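PDB 3JRT: integron cassette protein Vpc_cass2 from Vibrio paracholerae, which is of unknown function but folds into an all-helical chain that pairs with a second copy of itself, one of the novel folds carried by integron gene cassettes. Local coordinates for residues C82-Y85 with V86-N89; R107-Y110 with N111-N115. One frame throughout, in Å; residues are numbered along the deposited sequence.

Interactions 1 and 2 each describe successive turns of one helix, and the two helices, 64-91 and 104-116, follow each other in the chain and pack together. Interaction 1 is the more buried: several helices cover it, the second subunit reaches it, and within the helix an amide lies over an aromatic ring and a valine over a guanidinium. Interaction 2 is partly buried and depends mainly on backbone hydrogen bonds, since its side chains spread toward neighbouring helices or solvent. The two meet where the Tyr85 hydroxyl bonds to the Arg107 carbonyl, Asn89 accepts from the Arg107 guanidinium, and Val86 packs on Ile114.

Interaction 1: residues C82-Y85 with V86-N89; sequences CRKY and VELN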
ATOM      1  N   CYS A  82      10.318   1.235  -3.203  1.00 36.31           N
ATOM      2  CA  CYS A  82      11.524   0.960  -3.949  1.00 41.78           C
ATOM      3  C   CYS A  82      11.510   1.726  -5.262  1.00 49.84           C
ATOM      4  O   CYS A  82      12.511   2.341  -5.622  1.00 52.47           O
ATOM      5  CB  CYS A  82      11.696  -0.541  -4.190  1.00 44.50           C
ATOM      6  SG  CYS A  82      12.219  -1.437  -2.716  1.00 45.57           S
ATOM      7  N   ARG A  83      10.385   1.691  -5.976  1.00 50.13           N
ATOM      8  CA  ARG A  83      10.294   2.426  -7.233  1.00 49.26           C
ATOM      9  C   ARG A  83      10.428   3.941  -6.983  1.00 49.00           C
ATOM     10  O   ARG A  83      11.118   4.641  -7.718  1.00 56.22           O
ATOM     11  CB  ARG A  83       9.010   2.083  -7.997  1.00 36.32           C
ATOM     12  CG  ARG A  83       8.927   0.650  -8.487  1.00 44.82           C
ATOM     13  CD  ARG A  83      10.206   0.191  -9.253  1.00 47.64           C
ATOM     14  NE  ARG A  83      10.569   1.146 -10.294  1.00 56.21           N
ATOM     15  CZ  ARG A  83      11.604   1.028 -11.124  1.00 57.24           C
ATOM     16  NH1 ARG A  83      12.407  -0.029 -11.076  1.00 56.44           N
ATOM     17  NH2 ARG A  83      11.826   1.978 -12.015  1.00 53.69           N
ATOM     18  N   LYS A  84       9.797   4.441  -5.931  1.00 44.01           N
ATOM     19  CA  LYS A  84       9.925   5.853  -5.598  1.00 47.79           C
ATOM     20  C   LYS A  84      11.375   6.243  -5.398  1.00 50.53           C
ATOM     21  O   LYS A  84      11.773   7.346  -5.757  1.00 54.19           O
ATOM     22  CB  LYS A  84       9.100   6.225  -4.362  1.00 48.81           C
ATOM     23  CG  LYS A  84       7.626   6.418  -4.677  1.00 65.39           C
ATOM     24  CD  LYS A  84       6.846   7.088  -3.525  1.00 63.17           C
ATOM     25  CE  LYS A  84       5.386   7.296  -3.927  1.00 62.57           C
ATOM     26  NZ  LYS A  84       4.469   7.322  -2.744  1.00 72.75           N
ATOM     27  N   TYR A  85      12.168   5.341  -4.831  1.00 49.76           N
ATOM     28  CA  TYR A  85      13.571   5.639  -4.583  1.00 52.91           C
ATOM     29  C   TYR A  85      14.285   5.815  -5.910  1.00 58.97           C
ATOM     30  O   TYR A  85      15.069   6.753  -6.092  1.00 63.35           O
ATOM     31  CB  TYR A  85      14.246   4.543  -3.765  1.00 54.50           C
ATOM     32  CG  TYR A  85      15.765   4.652  -3.747  1.00 53.71           C
ATOM     33  CD1 TYR A  85      16.427   5.409  -2.778  1.00 57.91           C
ATOM     34  CD2 TYR A  85      16.526   4.012  -4.695  1.00 53.59           C
ATOM     35  CE1 TYR A  85      17.814   5.513  -2.765  1.00 58.81           C
ATOM     36  CE2 TYR A  85      17.919   4.108  -4.696  1.00 65.11           C
ATOM     37  CZ  TYR A  85      18.555   4.854  -3.731  1.00 62.89           C
ATOM     38  OH  TYR A  85      19.931   4.932  -3.740  1.00 66.55           O
ATOM     39  N   VAL A  86      13.998   4.920  -6.845  1.00 52.36           N
ATOM     40  CA  VAL A  86      14.564   5.046  -8.177  1.00 60.79           C
ATOM     41  C   VAL A  86      14.092   6.346  -8.834  1.00 63.72           C
ATOM     42  O   VAL A  86      14.899   7.103  -9.361  1.00 64.09           O
ATOM     43  CB  VAL A  86      14.224   3.838  -9.074  1.00 57.72           C
ATOM     44  CG1 VAL A  86      14.831   4.019 -10.473  1.00 53.98           C
ATOM     45  CG2 VAL A  86      14.721   2.547  -8.435  1.00 51.34           C
ATOM     46  N   GLU A  87      12.790   6.611  -8.784  1.00 62.46           N
ATOM     47  CA  GLU A  87      12.237   7.790  -9.447  1.00 62.86           C
ATOM     48  C   GLU A  87      12.835   9.077  -8.890  1.00 61.89           C
ATOM     49  O   GLU A  87      13.067  10.042  -9.620  1.00 61.13           O
ATOM     50  CB  GLU A  87      10.723   7.828  -9.309  1.00 58.61           C
ATOM     51  CG  GLU A  87       9.992   6.743 -10.053  1.00 59.55           C
ATOM     52  CD  GLU A  87       8.519   6.755  -9.712  1.00 66.41           C
ATOM     53  OE1 GLU A  87       8.135   7.583  -8.856  1.00 66.87           O
ATOM     54  OE2 GLU A  87       7.753   5.950 -10.284  1.00 65.72           O
ATOM     55  N   LEU A  88      13.081   9.084  -7.590  1.00 57.71           N
ATOM     56  CA  LEU A  88      13.736  10.218  -6.967  1.00 63.37           C
ATOM     57  C   LEU A  88      15.151  10.369  -7.544  1.00 71.21           C
ATOM     58  O   LEU A  88      15.578  11.475  -7.893  1.00 73.98           O
ATOM     59  CB  LEU A  88      13.776  10.037  -5.449  1.00 54.58           C
ATOM     60  CG  LEU A  88      14.252  11.235  -4.641  1.00 63.84           C
ATOM     61  CD1 LEU A  88      13.177  12.300  -4.628  1.00 65.07           C
ATOM     62  CD2 LEU A  88      14.622  10.825  -3.224  1.00 65.95           C
ATOM     63  N   ASN A  89      15.869   9.252  -7.652  1.00 64.19           N
ATOM     64  CA  ASN A  89      17.198   9.250  -8.251  1.00 68.01           C
ATOM     65  C   ASN A  89      17.210   9.791  -9.672  1.00 74.76           C
ATOM     66  O   ASN A  89      18.034  10.632 -10.006  1.00 83.98           O
ATOM     67  CB  ASN A  89      17.793   7.850  -8.251  1.00 79.01           C
ATOM     68  CG  ASN A  89      18.629   7.572  -7.025  1.00 86.68           C
ATOM     69  OD1 ASN A  89      19.477   8.374  -6.643  1.00 83.44           O
ATOM     70  ND2 ASN A  89      18.404   6.416  -6.406  1.00 92.85           N
TER
HETATM   71  O   HOH W   1       9.327   3.362 -11.896  1.00 76.88           O
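Asn89 lays its amide nitrogen over one face of the Tyr85 ring, with the amide and ring planes nearly perpendicular (87°). ND2 of Asn89 comes to 2.9 Å from CE2 of Tyr85, shorter than expected for such a contact, so its detail is doubtful. CG of Tyr85 stands anti to its own backbone N (chi1 167°), which puts the ring beside its carbonyl carbon, on the side where Asn89 follows one turn later.

Arg83 and Val86 run side by side. Val86 CB sits 4.2 Å above one face of the guanidinium, toward its rim, while Val86 CG1 lies 3.9 Å from Arg83 NH2. Bends at chi2 and chi3 bring the guanidinium alongside Val86.

All of this rides on regular alpha-helical bonding in helix 64-91, which is packed against helices 27-53, 104-116, 118-128 and 177-188. Glu87 N donates to Arg83 O over 2.8 Å, and Asn89 N to Tyr85 O over 3.1 Å. CG of Glu87, turned beside its backbone N (chi1 -68°), rests 3.3 Å from Arg83 O. A water accepts from Arg83 NH2 at 2.9 Å and donates weakly to Glu87 OE2 at 3.4 Å, linking two groups of opposite charge that do not touch. Helix 104-116 holds three polar ends: the Tyr85 hydroxyl bonds to the carbonyl of Arg107, Asn89 OD1 accepts from the Arg107 guanidinium, and Arg83 NH1 is bonded to Asn115. From the second subunit, the backbone N-H of Val131 reaches Glu87 OE1 and the carbonyl of Cys127 takes Lys84 NZ.

Interaction 2: residues R107-Y110 with N111-N115; sequences RGVY and NNEIN
Two turns of helix 104-116 meet here through the i to i+4 bonding of an alpha-helix, with side chains grazing the carbonyls of the preceding turn. Asn111 N donates to Arg107 O at 2.9 Å, and Ile114 N to Tyr110 O at 3.2 Å, the latter almost straight (174°). Asn112 N is shared: its bond to Gly108 O is short, 2.8 Å, but bent to 137°, and it also makes a weak bond of 3.1 Å to Val109 O. That same Val109 carbonyl accepts the regular helical bond from Glu113 N at 3.0 Å, so this oxygen takes one good bond and one weak one.

The Glu113 side chain also lies against this carbonyl. Its CG lies anti to its own carbonyl carbon and beside its backbone N, which leads it back along the helix to within 3.1 Å of Val109 O; on the flank, Val109 CG1 approaches Glu113 CG at 4.4 Å. A bend at chi2 (-79°) then keeps the carboxylate from continuing the line of the chain. Ile114 likewise reaches back, its CD1 touching Tyr110 O at 3.6 Å, which probably helps to screen the Ile114 N to Tyr110 O bond from water.

Beyond the helix, the Tyr110 ring meets Trp162 with the planes nearly parallel, and its hydroxyl bonds to the carbonyl of Ser174. Asn111 and Ile114 pack on helix 64-91, whereas Asn112 is exposed to solvent. One face given to neighbouring helices and another to solvent is the pattern of an amphipathic helix in an all-helical fold.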
ATOM      1  N   ARG A 107      24.668   4.880  -3.818  1.00 83.44           N
ATOM      2  CA  ARG A 107      23.328   5.247  -4.241  1.00 79.65           C
ATOM      3  C   ARG A 107      22.968   4.601  -5.570  1.00 77.07           C
ATOM      4  O   ARG A 107      21.873   4.083  -5.741  1.00 84.26           O
ATOM      5  CB  ARG A 107      23.200   6.767  -4.323  1.00 77.32           C
ATOM      6  CG  ARG A 107      21.892   7.258  -4.909  1.00 70.09           C
ATOM      7  CD  ARG A 107      21.786   8.769  -4.784  1.00 69.11           C
ATOM      8  NE  ARG A 107      22.942   9.445  -5.361  1.00 74.52           N
ATOM      9  CZ  ARG A 107      22.988   9.913  -6.601  1.00 78.87           C
ATOM     10  NH1 ARG A 107      21.937   9.780  -7.398  1.00 78.28           N
ATOM     11  NH2 ARG A 107      24.086  10.514  -7.040  1.00 81.25           N
ATOM     12  N   GLY A 108      23.901   4.619  -6.507  1.00 79.70           N
ATOM     13  CA  GLY A 108      23.671   4.008  -7.802  1.00 87.36           C
ATOM     14  C   GLY A 108      23.596   2.499  -7.711  1.00 85.37           C
ATOM     15  O   GLY A 108      22.925   1.850  -8.517  1.00 83.28           O
ATOM     16  N   VAL A 109      24.289   1.938  -6.725  1.00 83.94           N
ATOM     17  CA  VAL A 109      24.286   0.495  -6.520  1.00 82.72           C
ATOM     18  C   VAL A 109      22.887   0.031  -6.143  1.00 76.36           C
ATOM     19  O   VAL A 109      22.330  -0.879  -6.756  1.00 72.16           O
ATOM     20  CB  VAL A 109      25.259   0.083  -5.412  1.00 85.32           C
ATOM     21  CG1 VAL A 109      25.001  -1.358  -4.998  1.00 83.85           C
ATOM     22  CG2 VAL A 109      26.703   0.275  -5.876  1.00 92.61           C
ATOM     23  N   TYR A 110      22.313   0.675  -5.137  1.00 70.96           N
ATOM     24  CA  TYR A 110      20.964   0.341  -4.715  1.00 63.45           C
ATOM     25  C   TYR A 110      19.956   0.680  -5.806  1.00 65.74           C
ATOM     26  O   TYR A 110      19.029  -0.080  -6.069  1.00 65.88           O
ATOM     27  CB  TYR A 110      20.640   0.992  -3.372  1.00 56.60           C
ATOM     28  CG  TYR A 110      21.278   0.223  -2.245  1.00 55.26           C
ATOM     29  CD1 TYR A 110      20.538  -0.637  -1.460  1.00 57.80           C
ATOM     30  CD2 TYR A 110      22.634   0.308  -2.013  1.00 60.34           C
ATOM     31  CE1 TYR A 110      21.132  -1.365  -0.445  1.00 62.29           C
ATOM     32  CE2 TYR A 110      23.237  -0.410  -1.005  1.00 66.26           C
ATOM     33  CZ  TYR A 110      22.485  -1.246  -0.224  1.00 66.92           C
ATOM     34  OH  TYR A 110      23.099  -1.967   0.777  1.00 70.24           O
ATOM     35  N   ASN A 111      20.167   1.803  -6.475  1.00 68.82           N
ATOM     36  CA  ASN A 111      19.336   2.139  -7.616  1.00 68.88           C
ATOM     37  C   ASN A 111      19.341   1.000  -8.635  1.00 67.57           C
ATOM     38  O   ASN A 111      18.303   0.637  -9.190  1.00 62.19           O
ATOM     39  CB  ASN A 111      19.808   3.451  -8.249  1.00 73.62           C
ATOM     40  CG  ASN A 111      18.858   3.957  -9.315  1.00 72.19           C
ATOM     41  OD1 ASN A 111      18.860   3.478 -10.449  1.00 83.29           O
ATOM     42  ND2 ASN A 111      18.040   4.922  -8.957  1.00 67.43           N
ATOM     43  N   ASN A 112      20.509   0.407  -8.851  1.00 76.71           N
ATOM     44  CA  ASN A 112      20.641  -0.618  -9.881  1.00 83.93           C
ATOM     45  C   ASN A 112      20.013  -1.953  -9.490  1.00 75.39           C
ATOM     46  O   ASN A 112      19.363  -2.616 -10.306  1.00 68.50           O
ATOM     47  CB  ASN A 112      22.101  -0.815 -10.264  1.00 97.16           C
ATOM     48  CG  ASN A 112      22.253  -1.432 -11.633  1.00114.21           C
ATOM     49  OD1 ASN A 112      21.471  -1.147 -12.541  1.00118.32           O
ATOM     50  ND2 ASN A 112      23.259  -2.283 -11.793  1.00121.92           N
ATOM     51  N   GLU A 113      20.218  -2.345  -8.240  1.00 68.76           N
ATOM     52  CA  GLU A 113      19.609  -3.555  -7.719  1.00 68.96           C
ATOM     53  C   GLU A 113      18.102  -3.542  -7.965  1.00 66.79           C
ATOM     54  O   GLU A 113      17.530  -4.501  -8.483  1.00 70.04           O
ATOM     55  CB  GLU A 113      19.886  -3.665  -6.229  1.00 74.54           C
ATOM     56  CG  GLU A 113      21.358  -3.703  -5.890  1.00 87.25           C
ATOM     57  CD  GLU A 113      21.964  -5.063  -6.126  1.00104.87           C
ATOM     58  OE1 GLU A 113      22.666  -5.548  -5.214  1.00113.47           O
ATOM     59  OE2 GLU A 113      21.736  -5.651  -7.210  1.00107.42           O
ATOM     60  N   ILE A 114      17.465  -2.437  -7.606  1.00 55.59           N
ATOM     61  CA  ILE A 114      16.029  -2.306  -7.799  1.00 57.19           C
ATOM     62  C   ILE A 114      15.584  -2.483  -9.252  1.00 62.82           C
ATOM     63  O   ILE A 114      14.624  -3.201  -9.525  1.00 57.87           O
ATOM     64  CB  ILE A 114      15.521  -0.970  -7.269  1.00 53.61           C
ATOM     65  CG1 ILE A 114      15.596  -0.958  -5.735  1.00 56.89           C
ATOM     66  CG2 ILE A 114      14.109  -0.751  -7.735  1.00 54.22           C
ATOM     67  CD1 ILE A 114      15.589   0.465  -5.108  1.00 45.76           C
ATOM     68  N   ASN A 115      16.263  -1.826 -10.185  1.00 65.11           N
ATOM     69  CA  ASN A 115      15.919  -2.019 -11.588  1.00 67.05           C
ATOM     70  C   ASN A 115      16.132  -3.464 -12.026  1.00 70.73           C
ATOM     71  O   ASN A 115      15.338  -4.017 -12.783  1.00 72.17           O
ATOM     72  CB  ASN A 115      16.734  -1.086 -12.482  1.00 73.11           C
ATOM     73  CG  ASN A 115      16.334   0.370 -12.332  1.00 73.06           C
ATOM     74  OD1 ASN A 115      15.149   0.711 -12.324  1.00 68.95           O
ATOM     75  ND2 ASN A 115      17.329   1.241 -12.228  1.00 73.99           N
TER